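Local coordinates for protein aminotransferase, class I and II (Erwinia tasmaniensis, PDB 5Z0Q) that binds pyridoxal-5'-phosphate as a member of the class I and II aminotransferase family, and pairs with a second subunit that also reaches the cofactor, at residues Q148-L153 and R184-A189; L171-N176 and T180-K185. All coordinates share one frame; numbering follows the deposited sequence.

Contact 1 of 2, residues Q148-L153 and R184-A189; sequences QQRWVL and RKELEA
Arg150 and Val152 meet Glu186 across a wide gap between the backbones, with the CA of Val152 8.4 Å from the CA of Glu186 and the CA of Arg150 12.4 Å from that same atom. The arrangement is a surface salt bridge between an edge strand and the first turn of a helix. Residues 151-152 form an outermost strand of the mixed sheet in the large domain of a fold-type I pyridoxal-phosphate protein, and 184-197 is a helix packed against that sheet. Both side chains share the span, the arginine reaching further: Glu186 runs extended beyond CG, with CD anti to CA (chi2 -175°), and carries its carboxylate toward the strand. Arg150 instead bends at its second and third torsions, which brings NH2 to the carboxylate.

The pairing relies on one nitrogen. Arg150 NH2 donates to Glu186 OE2 at 2.6 Å with an N-H...O angle of 141°, and Glu186 OE1 lies 3.0 Å from the same NH2. The carboxylate sits at the guanidinium edge, close to its plane, while NH2 comes to OE2 from the syn side but 33° out of the carboxylate plane. The second terminal nitrogen, NH1, forms a salt bridge with Glu323, so the arginine joins two acids. Glu186 OE2 has a second role as well, accepting the backbone N of Arg183, the N-cap residue: the N3-to-N-cap half of a capping box. A carboxylate in this first turn would probably be favoured by the helix dipole. Val152 adds a small apolar flank, crossing the glutamate at about a right angle, with its CG1 3.6 Å from Glu186 OE1.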
# COMPACT_ATOMS: atom_id res chain seq x y z
N GLN A 148 -21.98 -6.18 33.95
CA GLN A 148 -22.08 -7.63 33.91
C GLN A 148 -20.81 -8.26 33.34
O GLN A 148 -20.85 -9.15 32.49
CB GLN A 148 -23.31 -8.08 33.12
CG GLN A 148 -24.64 -7.71 33.77
CD GLN A 148 -25.82 -8.40 33.10
OE1 GLN A 148 -26.49 -7.81 32.26
NE2 GLN A 148 -26.07 -9.64 33.49
N GLN A 149 -19.67 -7.77 33.83
CA GLN A 149 -18.35 -8.25 33.40
C GLN A 149 -18.17 -8.11 31.89
O GLN A 149 -17.57 -8.95 31.23
CB GLN A 149 -18.12 -9.70 33.83
CG GLN A 149 -18.15 -9.91 35.34
CD GLN A 149 -17.99 -11.36 35.73
OE1 GLN A 149 -16.95 -11.76 36.26
NE2 GLN A 149 -19.01 -12.17 35.47
N ARG A 150 -18.72 -7.02 31.33
CA ARG A 150 -18.59 -6.72 29.92
C ARG A 150 -18.43 -5.22 29.73
O ARG A 150 -19.04 -4.43 30.45
CB ARG A 150 -19.80 -7.20 29.11
CG ARG A 150 -19.96 -8.70 29.01
CD ARG A 150 -20.57 -9.07 27.67
NE ARG A 150 -21.48 -8.02 27.19
CZ ARG A 150 -21.98 -7.98 25.97
NH1 ARG A 150 -21.67 -8.92 25.09
NH2 ARG A 150 -22.80 -6.99 25.62
N TRP A 151 -17.60 -4.84 28.76
CA TRP A 151 -17.42 -3.44 28.39
C TRP A 151 -18.47 -3.07 27.36
O TRP A 151 -18.39 -3.49 26.20
CB TRP A 151 -16.01 -3.20 27.87
CG TRP A 151 -14.96 -3.26 28.93
CD1 TRP A 151 -14.04 -4.24 29.12
CD2 TRP A 151 -14.74 -2.29 29.96
NE1 TRP A 151 -13.25 -3.94 30.20
CE2 TRP A 151 -13.66 -2.75 30.74
CE3 TRP A 151 -15.34 -1.08 30.31
CZ2 TRP A 151 -13.17 -2.04 31.84
CZ3 TRP A 151 -14.86 -0.38 31.40
CH2 TRP A 151 -13.78 -0.86 32.15
N VAL A 152 -19.46 -2.28 27.77
CA VAL A 152 -20.56 -1.89 26.90
C VAL A 152 -20.43 -0.42 26.54
O VAL A 152 -19.78 0.37 27.23
CB VAL A 152 -21.93 -2.19 27.55
CG1 VAL A 152 -22.06 -3.67 27.86
CG2 VAL A 152 -22.10 -1.36 28.82
N LEU A 153 -21.08 -0.05 25.44
CA LEU A 153 -21.09 1.32 24.95
C LEU A 153 -22.49 1.90 25.06
O LEU A 153 -23.46 1.27 24.60
CB LEU A 153 -20.60 1.38 23.50
CG LEU A 153 -20.63 2.76 22.83
CD1 LEU A 153 -19.77 3.75 23.60
CD2 LEU A 153 -20.18 2.66 21.38
N ARG A 184 -27.17 -8.04 19.30
CA ARG A 184 -28.06 -7.45 18.31
C ARG A 184 -28.81 -6.25 18.89
O ARG A 184 -29.02 -5.25 18.19
CB ARG A 184 -29.04 -8.49 17.79
CG ARG A 184 -29.78 -8.06 16.53
CD ARG A 184 -30.47 -9.22 15.85
NE ARG A 184 -31.01 -8.83 14.55
CZ ARG A 184 -30.35 -8.95 13.41
NH1 ARG A 184 -29.12 -9.46 13.39
NH2 ARG A 184 -30.91 -8.56 12.27
N LYS A 185 -29.22 -6.33 20.15
CA LYS A 185 -29.91 -5.20 20.78
C LYS A 185 -28.99 -4.00 20.94
O LYS A 185 -29.44 -2.85 20.84
CB LYS A 185 -30.49 -5.62 22.13
CG LYS A 185 -31.57 -6.68 22.05
CD LYS A 185 -32.91 -6.10 21.63
CE LYS A 185 -33.50 -5.21 22.72
NZ LYS A 185 -34.87 -4.75 22.39
N GLU A 186 -27.70 -4.24 21.19
CA GLU A 186 -26.76 -3.15 21.36
C GLU A 186 -26.42 -2.49 20.02
O GLU A 186 -26.23 -1.28 19.95
CB GLU A 186 -25.49 -3.65 22.05
CG GLU A 186 -25.76 -4.57 23.23
CD GLU A 186 -24.50 -4.95 23.98
OE1 GLU A 186 -24.25 -4.37 25.06
OE2 GLU A 186 -23.75 -5.82 23.48
N LEU A 187 -26.34 -3.29 18.95
CA LEU A 187 -26.09 -2.72 17.63
C LEU A 187 -27.28 -1.90 17.15
O LEU A 187 -27.10 -0.84 16.54
CB LEU A 187 -25.77 -3.83 16.63
CG LEU A 187 -24.40 -4.51 16.80
CD1 LEU A 187 -24.26 -5.68 15.84
CD2 LEU A 187 -23.28 -3.50 16.60
N GLU A 188 -28.50 -2.38 17.40
CA GLU A 188 -29.68 -1.61 17.02
C GLU A 188 -29.81 -0.33 17.82
O GLU A 188 -30.42 0.64 17.36
CB GLU A 188 -30.94 -2.47 17.17
CG GLU A 188 -30.99 -3.65 16.21
CD GLU A 188 -32.28 -4.44 16.32
OE1 GLU A 188 -33.06 -4.18 17.26
OE2 GLU A 188 -32.51 -5.33 15.47
N ALA A 189 -29.23 -0.30 19.03
CA ALA A 189 -29.18 0.95 19.78
C ALA A 189 -28.19 1.93 19.16
O ALA A 189 -28.48 3.13 19.05
CB ALA A 189 -28.82 0.67 21.24

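Contact 2 of 2, residues L171-N176 and T180-K185. With PLP (pyridoxal-5'-phosphate), chain M.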
# COMPACT_ATOMS: atom_id res chain seq x y z
N LEU A 171 -17.25 2.95 14.75
CA LEU A 171 -17.54 1.79 15.58
C LEU A 171 -16.46 0.73 15.39
O LEU A 171 -15.67 0.76 14.45
CB LEU A 171 -18.91 1.20 15.24
CG LEU A 171 -20.13 2.09 15.50
CD1 LEU A 171 -21.41 1.34 15.16
CD2 LEU A 171 -20.14 2.58 16.94
N CYS A 172 -16.44 -0.23 16.32
CA CYS A 172 -15.46 -1.30 16.31
C CYS A 172 -16.11 -2.54 16.90
O CYS A 172 -16.31 -2.62 18.11
CB CYS A 172 -14.20 -0.91 17.09
SG CYS A 172 -12.85 -2.10 17.02
N ASN A 173 -16.46 -3.51 16.04
CA ASN A 173 -17.15 -4.72 16.48
C ASN A 173 -16.58 -5.94 15.76
O ASN A 173 -16.76 -6.07 14.54
CB ASN A 173 -18.65 -4.59 16.22
CG ASN A 173 -19.42 -5.82 16.65
OD1 ASN A 173 -18.98 -6.58 17.52
ND2 ASN A 173 -20.59 -6.03 16.05
N PRO A 174 -15.89 -6.85 16.47
CA PRO A 174 -15.59 -6.84 17.91
C PRO A 174 -14.66 -5.69 18.30
O PRO A 174 -13.89 -5.21 17.46
CB PRO A 174 -14.91 -8.19 18.14
CG PRO A 174 -15.31 -9.03 16.98
CD PRO A 174 -15.41 -8.09 15.83
N HIS A 175 -14.73 -5.26 19.55
CA HIS A 175 -14.09 -4.02 19.97
C HIS A 175 -12.65 -4.27 20.41
O HIS A 175 -12.39 -5.11 21.27
CB HIS A 175 -14.87 -3.38 21.12
CG HIS A 175 -14.33 -2.05 21.53
ND1 HIS A 175 -13.24 -1.91 22.36
CD2 HIS A 175 -14.73 -0.79 21.22
CE1 HIS A 175 -12.99 -0.63 22.55
NE2 HIS A 175 -13.88 0.07 21.87
N ASN A 176 -11.73 -3.53 19.80
CA ASN A 176 -10.34 -3.44 20.23
C ASN A 176 -10.18 -2.23 21.14
O ASN A 176 -10.55 -1.12 20.75
CB ASN A 176 -9.42 -3.31 19.02
CG ASN A 176 -7.95 -3.50 19.36
OD1 ASN A 176 -7.61 -4.32 20.21
ND2 ASN A 176 -7.09 -2.75 18.70
N THR A 180 -15.09 -6.95 23.24
CA THR A 180 -16.52 -7.13 23.37
C THR A 180 -17.15 -7.43 22.01
O THR A 180 -16.89 -6.73 21.03
CB THR A 180 -17.17 -5.88 23.97
OG1 THR A 180 -16.66 -5.68 25.30
CG2 THR A 180 -18.68 -6.04 24.03
N VAL A 181 -17.97 -8.48 21.97
CA VAL A 181 -18.78 -8.80 20.80
C VAL A 181 -20.17 -8.22 21.05
O VAL A 181 -20.92 -8.71 21.89
CB VAL A 181 -18.85 -10.31 20.56
CG1 VAL A 181 -19.82 -10.63 19.43
CG2 VAL A 181 -17.46 -10.86 20.25
N TYR A 182 -20.51 -7.16 20.32
CA TYR A 182 -21.77 -6.47 20.55
C TYR A 182 -22.95 -7.33 20.11
O TYR A 182 -22.93 -7.94 19.04
CB TYR A 182 -21.79 -5.13 19.81
CG TYR A 182 -20.84 -4.11 20.40
CD1 TYR A 182 -21.20 -3.37 21.52
CD2 TYR A 182 -19.59 -3.89 19.84
CE1 TYR A 182 -20.33 -2.44 22.06
CE2 TYR A 182 -18.72 -2.96 20.37
CZ TYR A 182 -19.10 -2.24 21.49
OH TYR A 182 -18.23 -1.31 22.02
N ARG A 183 -23.98 -7.38 20.95
CA ARG A 183 -25.17 -8.15 20.68
C ARG A 183 -26.08 -7.39 19.71
O ARG A 183 -25.81 -6.25 19.33
CB ARG A 183 -25.91 -8.48 21.97
CG ARG A 183 -25.11 -9.33 22.95
CD ARG A 183 -24.82 -10.71 22.39
NE ARG A 183 -24.20 -11.58 23.39
CZ ARG A 183 -22.89 -11.65 23.60
NH1 ARG A 183 -22.05 -10.92 22.88
NH2 ARG A 183 -22.41 -12.47 24.54
N ARG A 184 -27.17 -8.04 19.30
CA ARG A 184 -28.06 -7.45 18.31
C ARG A 184 -28.81 -6.25 18.89
O ARG A 184 -29.02 -5.25 18.19
CB ARG A 184 -29.04 -8.49 17.79
CG ARG A 184 -29.78 -8.06 16.53
CD ARG A 184 -30.47 -9.22 15.85
NE ARG A 184 -31.01 -8.83 14.55
CZ ARG A 184 -30.35 -8.95 13.41
NH1 ARG A 184 -29.12 -9.46 13.39
NH2 ARG A 184 -30.91 -8.56 12.27
N LYS A 185 -29.22 -6.33 20.15
CA LYS A 185 -29.91 -5.20 20.78
C LYS A 185 -28.99 -4.00 20.94
O LYS A 185 -29.44 -2.85 20.84
CB LYS A 185 -30.49 -5.62 22.13
CG LYS A 185 -31.57 -6.68 22.05
CD LYS A 185 -32.91 -6.10 21.63
CE LYS A 185 -33.50 -5.21 22.72
NZ LYS A 185 -34.87 -4.75 22.39
N1 PLP M . -8.33 -2.58 12.99
C2 PLP M . -8.23 -3.01 14.30
C2A PLP M . -9.31 -2.69 15.28
C3 PLP M . -7.12 -3.75 14.70
O3 PLP M . -7.02 -4.18 16.00
C4 PLP M . -6.12 -4.05 13.79
C4A PLP M . -5.01 -4.99 14.17
C5 PLP M . -6.22 -3.61 12.47
C6 PLP M . -7.34 -2.87 12.08
C5A PLP M . -5.12 -3.94 11.49
O4P PLP M . -5.11 -3.02 10.41
P PLP M . -3.86 -3.01 9.40
O1P PLP M . -2.58 -2.95 10.19
O2P PLP M . -3.95 -1.80 8.49
O3P PLP M . -3.90 -4.27 8.57
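Two hydrogen bonds join Asn173 and His175 to the chain at 180-182. The backbone N of His175 donates to Thr180 O at 3.0 Å, nearly straight at 156°. Asn173 uses its side chain: with CG anti to the backbone N (chi1 -180°), OD1 accepts Tyr182 N at 3.2 Å, the donor lying above the carbonyl plane. Between them Pro174 CA adds a CA-H...O contact to Thr180 O, 3.4 Å away.

Packing centres on the Tyr182 ring. Its edge meets the Cys172 carbonyl, CE2 to O 3.3 Å, and the Asn173 side chain, whose amide stands almost perpendicular to the ring and slides past it. At its far end OH lies 3.6 Å from His175 CD2, and Leu187 and Gln190 of the helix touch the same tyrosine. This is the strand-to-helix loop of the beta-alpha-beta crossover unit formed by strand 166-172, helix 184-197 and strand 200-204. Here the chain turns through an Asn-Pro-His-Asn sequence, with a cis peptide before Pro174, and Arg183 takes the N-cap.

On the cofactor side, Asn176 N donates to Cys172 SG, a bond that ties the loop back to the strand's end. Both residues line the pyridoxal-5'-phosphate pocket: Asn176 ND2 comes within 3.1 Å of the cofactor's O3, and Cys172 SG within 4.0 Å of its C2A methyl.

Both contacts use the start of helix 184-197 and share Arg184 and Lys185, yet they sit at different places on the same sheet, one at its edge and one inside. Contact 1 is peripheral, on an outermost strand, and depends on opposite charges meeting through long side chains. Contact 2 is buried, belongs to an inner strand, and relies on one backbone hydrogen bond, one from backbone to the Asn173 amide, and ring packing beside the cofactor. Their centres are about 7 Å apart, and they touch directly: Thr180 OG1 makes a probable hydrogen bond with Trp151 O, while Leu153 CB packs on Tyr182 OH. Glu323 ties them further, forming salt bridges with both Arg150 and Arg183.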